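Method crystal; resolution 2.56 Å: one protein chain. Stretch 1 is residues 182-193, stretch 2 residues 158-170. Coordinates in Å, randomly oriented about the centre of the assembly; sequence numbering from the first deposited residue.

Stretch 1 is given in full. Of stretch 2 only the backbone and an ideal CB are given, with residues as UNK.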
# COMPACT_ATOMS: atom_id res chain seq x y z
N ILE A 182 -13.25 0.95 -13.03
CA ILE A 182 -13.71 0.28 -11.83
C ILE A 182 -13.99 -1.18 -12.10
O ILE A 182 -14.84 -1.51 -12.92
CB ILE A 182 -14.98 0.97 -11.24
CG1 ILE A 182 -14.67 2.45 -10.90
CG2 ILE A 182 -15.51 0.17 -10.00
CD1 ILE A 182 -13.41 2.64 -9.98
N SER A 183 -13.28 -2.06 -11.42
CA SER A 183 -13.58 -3.44 -11.54
C SER A 183 -13.92 -3.95 -10.13
O SER A 183 -13.39 -3.41 -9.15
CB SER A 183 -12.41 -4.15 -12.16
OG SER A 183 -12.92 -5.20 -12.96
N PRO A 184 -14.83 -4.95 -10.01
CA PRO A 184 -15.25 -5.32 -8.66
C PRO A 184 -14.20 -6.10 -7.85
O PRO A 184 -13.53 -7.01 -8.38
CB PRO A 184 -16.49 -6.19 -8.92
CG PRO A 184 -16.30 -6.74 -10.28
CD PRO A 184 -15.52 -5.73 -11.06
N ALA A 185 -14.06 -5.71 -6.57
CA ALA A 185 -13.24 -6.40 -5.56
C ALA A 185 -14.04 -7.48 -4.84
O ALA A 185 -15.18 -7.74 -5.18
CB ALA A 185 -12.74 -5.40 -4.53
N LYS A 186 -13.45 -8.10 -3.81
CA LYS A 186 -14.13 -9.12 -2.99
C LYS A 186 -14.92 -8.41 -1.91
O LYS A 186 -14.42 -7.45 -1.34
CB LYS A 186 -13.13 -10.10 -2.37
CG LYS A 186 -12.21 -10.82 -3.39
CD LYS A 186 -11.03 -11.61 -2.71
CE LYS A 186 -10.36 -10.78 -1.59
NZ LYS A 186 -9.53 -11.63 -0.74
N PRO A 187 -16.17 -8.86 -1.62
CA PRO A 187 -17.06 -8.16 -0.68
C PRO A 187 -16.43 -7.97 0.69
O PRO A 187 -16.88 -7.12 1.46
CB PRO A 187 -18.24 -9.10 -0.56
CG PRO A 187 -18.25 -9.80 -1.82
CD PRO A 187 -16.83 -10.06 -2.15
N THR A 188 -15.38 -8.75 0.97
CA THR A 188 -14.72 -8.72 2.25
C THR A 188 -13.56 -7.73 2.24
O THR A 188 -12.94 -7.50 3.28
CB THR A 188 -14.15 -10.10 2.61
OG1 THR A 188 -13.28 -10.54 1.55
CG2 THR A 188 -15.28 -11.11 2.87
N ARG A 189 -13.22 -7.17 1.09
CA ARG A 189 -12.12 -6.21 1.07
C ARG A 189 -12.42 -5.14 2.08
O ARG A 189 -13.57 -4.73 2.24
CB ARG A 189 -11.99 -5.57 -0.28
CG ARG A 189 -10.82 -6.02 -1.06
CD ARG A 189 -10.06 -4.75 -1.42
NE ARG A 189 -10.89 -3.54 -1.50
CZ ARG A 189 -10.95 -2.71 -2.57
NH1 ARG A 189 -10.23 -2.99 -3.67
NH2 ARG A 189 -11.71 -1.61 -2.53
N ARG A 190 -11.40 -4.71 2.79
CA ARG A 190 -11.55 -3.59 3.69
C ARG A 190 -10.43 -2.65 3.39
O ARG A 190 -9.24 -3.08 3.41
CB ARG A 190 -11.48 -4.04 5.13
CG ARG A 190 -12.76 -4.70 5.58
CD ARG A 190 -12.73 -5.26 6.97
NE ARG A 190 -12.66 -4.26 8.05
CZ ARG A 190 -11.66 -4.16 8.94
NH1 ARG A 190 -10.59 -4.97 8.87
NH2 ARG A 190 -11.69 -3.24 9.90
N VAL A 191 -10.76 -1.38 3.13
CA VAL A 191 -9.71 -0.39 3.08
C VAL A 191 -9.82 0.83 4.00
O VAL A 191 -10.92 1.39 4.23
CB VAL A 191 -9.23 -0.03 1.62
CG1 VAL A 191 -9.97 -0.80 0.56
CG2 VAL A 191 -9.14 1.44 1.39
N LEU A 192 -8.64 1.20 4.52
CA LEU A 192 -8.48 2.39 5.34
C LEU A 192 -7.65 3.46 4.64
O LEU A 192 -6.51 3.22 4.25
CB LEU A 192 -7.77 2.02 6.64
CG LEU A 192 -7.43 3.23 7.50
CD1 LEU A 192 -8.64 4.03 7.77
CD2 LEU A 192 -6.83 2.80 8.78
N ILE A 193 -8.21 4.65 4.48
CA ILE A 193 -7.43 5.78 4.00
C ILE A 193 -7.22 6.76 5.15
O ILE A 193 -8.19 7.11 5.86
CB ILE A 193 -8.09 6.46 2.84
CG1 ILE A 193 -8.35 5.43 1.73
CG2 ILE A 193 -7.16 7.53 2.30
CD1 ILE A 193 -9.46 5.79 0.73
N UNK A 158 -2.53 -1.28 -7.40
CA UNK A 158 -2.78 -2.72 -7.36
C UNK A 158 -4.24 -3.02 -7.02
O UNK A 158 -4.87 -3.81 -7.71
CB UNK A 158 -1.86 -3.39 -6.34
N UNK A 159 -4.77 -2.39 -5.98
CA UNK A 159 -6.20 -2.46 -5.65
C UNK A 159 -7.10 -2.24 -6.85
O UNK A 159 -8.18 -2.84 -6.95
CB UNK A 159 -6.54 -1.43 -4.57
N UNK A 160 -6.67 -1.35 -7.76
CA UNK A 160 -7.39 -1.05 -8.99
C UNK A 160 -7.20 -2.07 -10.10
O UNK A 160 -8.15 -2.39 -10.81
CB UNK A 160 -6.96 0.33 -9.50
N UNK A 161 -5.97 -2.56 -10.29
CA UNK A 161 -5.69 -3.40 -11.46
C UNK A 161 -5.90 -4.88 -11.17
O UNK A 161 -6.20 -5.67 -12.07
CB UNK A 161 -4.26 -3.17 -11.94
N UNK A 162 -5.74 -5.25 -9.90
CA UNK A 162 -5.95 -6.63 -9.44
C UNK A 162 -6.96 -6.55 -8.34
O UNK A 162 -6.62 -6.76 -7.16
CB UNK A 162 -4.66 -7.30 -8.97
N UNK A 163 -8.19 -6.18 -8.69
CA UNK A 163 -9.07 -5.82 -7.59
C UNK A 163 -9.28 -6.99 -6.61
O UNK A 163 -9.68 -6.79 -5.47
CB UNK A 163 -10.42 -5.35 -8.14
N UNK A 164 -8.94 -8.21 -7.03
CA UNK A 164 -9.25 -9.37 -6.23
C UNK A 164 -8.07 -9.94 -5.45
O UNK A 164 -8.19 -10.98 -4.78
CB UNK A 164 -9.83 -10.46 -7.14
N UNK A 165 -6.93 -9.28 -5.51
CA UNK A 165 -5.77 -9.74 -4.74
C UNK A 165 -5.83 -9.43 -3.22
O UNK A 165 -5.70 -10.32 -2.43
CB UNK A 165 -4.51 -9.10 -5.33
N UNK A 166 -6.07 -8.19 -2.83
CA UNK A 166 -6.05 -7.79 -1.43
C UNK A 166 -7.32 -7.98 -0.65
O UNK A 166 -8.41 -7.70 -1.14
CB UNK A 166 -5.66 -6.31 -1.34
N UNK A 167 -7.13 -8.35 0.61
CA UNK A 167 -8.20 -8.45 1.56
C UNK A 167 -8.33 -7.19 2.35
O UNK A 167 -9.43 -6.76 2.65
CB UNK A 167 -7.99 -9.64 2.49
N UNK A 168 -7.19 -6.63 2.75
CA UNK A 168 -7.20 -5.37 3.48
C UNK A 168 -6.09 -4.46 3.02
O UNK A 168 -5.01 -4.93 2.65
CB UNK A 168 -7.08 -5.62 4.98
N UNK A 169 -6.33 -3.16 3.04
CA UNK A 169 -5.25 -2.26 2.66
C UNK A 169 -5.30 -0.99 3.46
O UNK A 169 -6.38 -0.43 3.69
CB UNK A 169 -5.31 -1.94 1.17
N UNK A 170 -4.15 -0.50 3.93
CA UNK A 170 -4.24 0.83 4.48
C UNK A 170 -3.44 1.79 3.65
O UNK A 170 -2.28 1.54 3.32
CB UNK A 170 -3.77 0.85 5.93

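Position 158 lies in a helix, and nothing of stretch 1 comes within 5.5 Å of its ideal CB. The residue is V158.

Position 159 is also helical. Its CB points sideways, and the ideal CB is 4.1 Å from R189 NH1. An aliphatic or small polar side chain would suit. The residue is L159. Its backbone O lies 3.9 Å from R189 NH1, near the guanidinium plane at its edge.

Positions 160 and 161 continue the helix without touching stretch 1. CB points sideways at 160 and away at 161, so many residues would fit. They are I160 and E161.

Position 162 leaves helical angles, and its CB points away. The residue is Q162, whose NE2 donates to E161 O at 2.9 Å.

Position 163 points its CB toward stretch 1. The ideal CB is 3.5 Å from P184 O and 3.7 Å from S183 O, with A185 CA at 4.0 Å. There is little room for a bulky branched side chain pointing straight ahead. A phi of -61 permits proline, and alanine or serine would also suit. The residue is P163. Its ring packs against the S183 to A185 segment: CG is 3.8 Å from S183 CB, and CB is 4.5 Å from A185 CB. Its O receives a CA-H...O contact from A185 CA at 3.6 Å.

Position 164 points sideways, with its ideal CB 4.5 Å from K186 CG. A flexible side chain could lie along the lysine, and an acid or glutamine is plausible. The residue is E164. It meets the lysine through its aliphatic part, CG to K186 CG at 3.8 Å, and its carboxylate makes no salt bridge with K186.

Position 165 points away and is left free by stretch 1. The residue is L165.

Position 166 points sideways, with R189 CD 4.7 Å from the ideal CB. Apolar or aromatic side chains would be tolerated. The residue is F166, and its ring leads away from stretch 1.

Position 167 points away overall, yet its ideal CB is 4.1 Å from K186 NZ. That charge favours an acid; asparagine or serine could also answer it. The residue is D167. OD2 forms a salt bridge with K186 NZ at 2.8 Å, though the hydrogen bond is weak. D167 O accepts from R190 N at 2.8 Å.

Positions 168 to 170 pair in parallel with R190, V191 and L192. At 168 CB points to the same face as the side chains of R190 and L192, and the ideal CB is 3.7 Å from R190 O. Stretch 1 does not fix the size, so small or larger strand residues would suit. It is A168. At 169 the CB meets V191 CB at 4.4 Å, which favours an apolar residue. It is A169; its N donates to R190 O and its O accepts from L192 N, both at 2.9 Å. At 170 the L192 side chain invites a branched aliphatic. It is V170, with CB 4.0 Å from L192 CB.

Stretch 2 158-170: VLIEQPELFDAAV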
# COMPACT_ATOMS: atom_id res chain seq x y z
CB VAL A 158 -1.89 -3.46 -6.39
CG1 VAL A 158 -2.26 -4.92 -6.48
CG2 VAL A 158 -0.38 -3.28 -6.72
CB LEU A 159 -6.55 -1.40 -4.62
CG LEU A 159 -5.78 -1.58 -3.32
CD1 LEU A 159 -6.18 -0.51 -2.30
CD2 LEU A 159 -5.92 -2.98 -2.72
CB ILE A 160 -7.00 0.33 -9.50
CG1 ILE A 160 -7.66 1.40 -8.63
CG2 ILE A 160 -7.43 0.52 -10.91
CD1 ILE A 160 -6.85 2.69 -8.53
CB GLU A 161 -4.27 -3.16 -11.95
CG GLU A 161 -3.99 -1.72 -12.34
CD GLU A 161 -4.50 -1.37 -13.74
OE1 GLU A 161 -5.05 -0.26 -13.96
OE2 GLU A 161 -4.34 -2.22 -14.64
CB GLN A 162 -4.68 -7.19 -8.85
CG GLN A 162 -3.43 -6.81 -9.61
CD GLN A 162 -3.19 -7.72 -10.78
OE1 GLN A 162 -2.24 -8.49 -10.78
NE2 GLN A 162 -4.08 -7.67 -11.77
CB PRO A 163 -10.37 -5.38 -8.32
CG PRO A 163 -10.30 -6.06 -9.66
CD PRO A 163 -8.86 -6.09 -10.01
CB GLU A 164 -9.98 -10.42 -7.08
CG GLU A 164 -11.48 -10.13 -7.08
CD GLU A 164 -12.38 -11.25 -7.67
OE1 GLU A 164 -11.95 -12.43 -7.70
OE2 GLU A 164 -13.55 -10.95 -8.07
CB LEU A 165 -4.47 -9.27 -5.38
CG LEU A 165 -3.21 -9.66 -4.62
CD1 LEU A 165 -3.04 -11.18 -4.59
CD2 LEU A 165 -2.00 -9.00 -5.26
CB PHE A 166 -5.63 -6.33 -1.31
CG PHE A 166 -4.15 -6.14 -1.35
CD1 PHE A 166 -3.46 -6.11 -2.57
CD2 PHE A 166 -3.42 -6.02 -0.16
CE1 PHE A 166 -2.06 -5.94 -2.61
CE2 PHE A 166 -2.03 -5.88 -0.19
CZ PHE A 166 -1.35 -5.84 -1.42
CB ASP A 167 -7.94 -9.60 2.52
CG ASP A 167 -8.24 -10.94 1.89
OD1 ASP A 167 -9.37 -11.44 2.17
OD2 ASP A 167 -7.38 -11.44 1.10
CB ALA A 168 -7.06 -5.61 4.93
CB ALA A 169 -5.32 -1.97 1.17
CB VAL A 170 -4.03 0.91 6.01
CG1 VAL A 170 -3.72 -0.44 6.61
CG2 VAL A 170 -3.04 1.97 6.39
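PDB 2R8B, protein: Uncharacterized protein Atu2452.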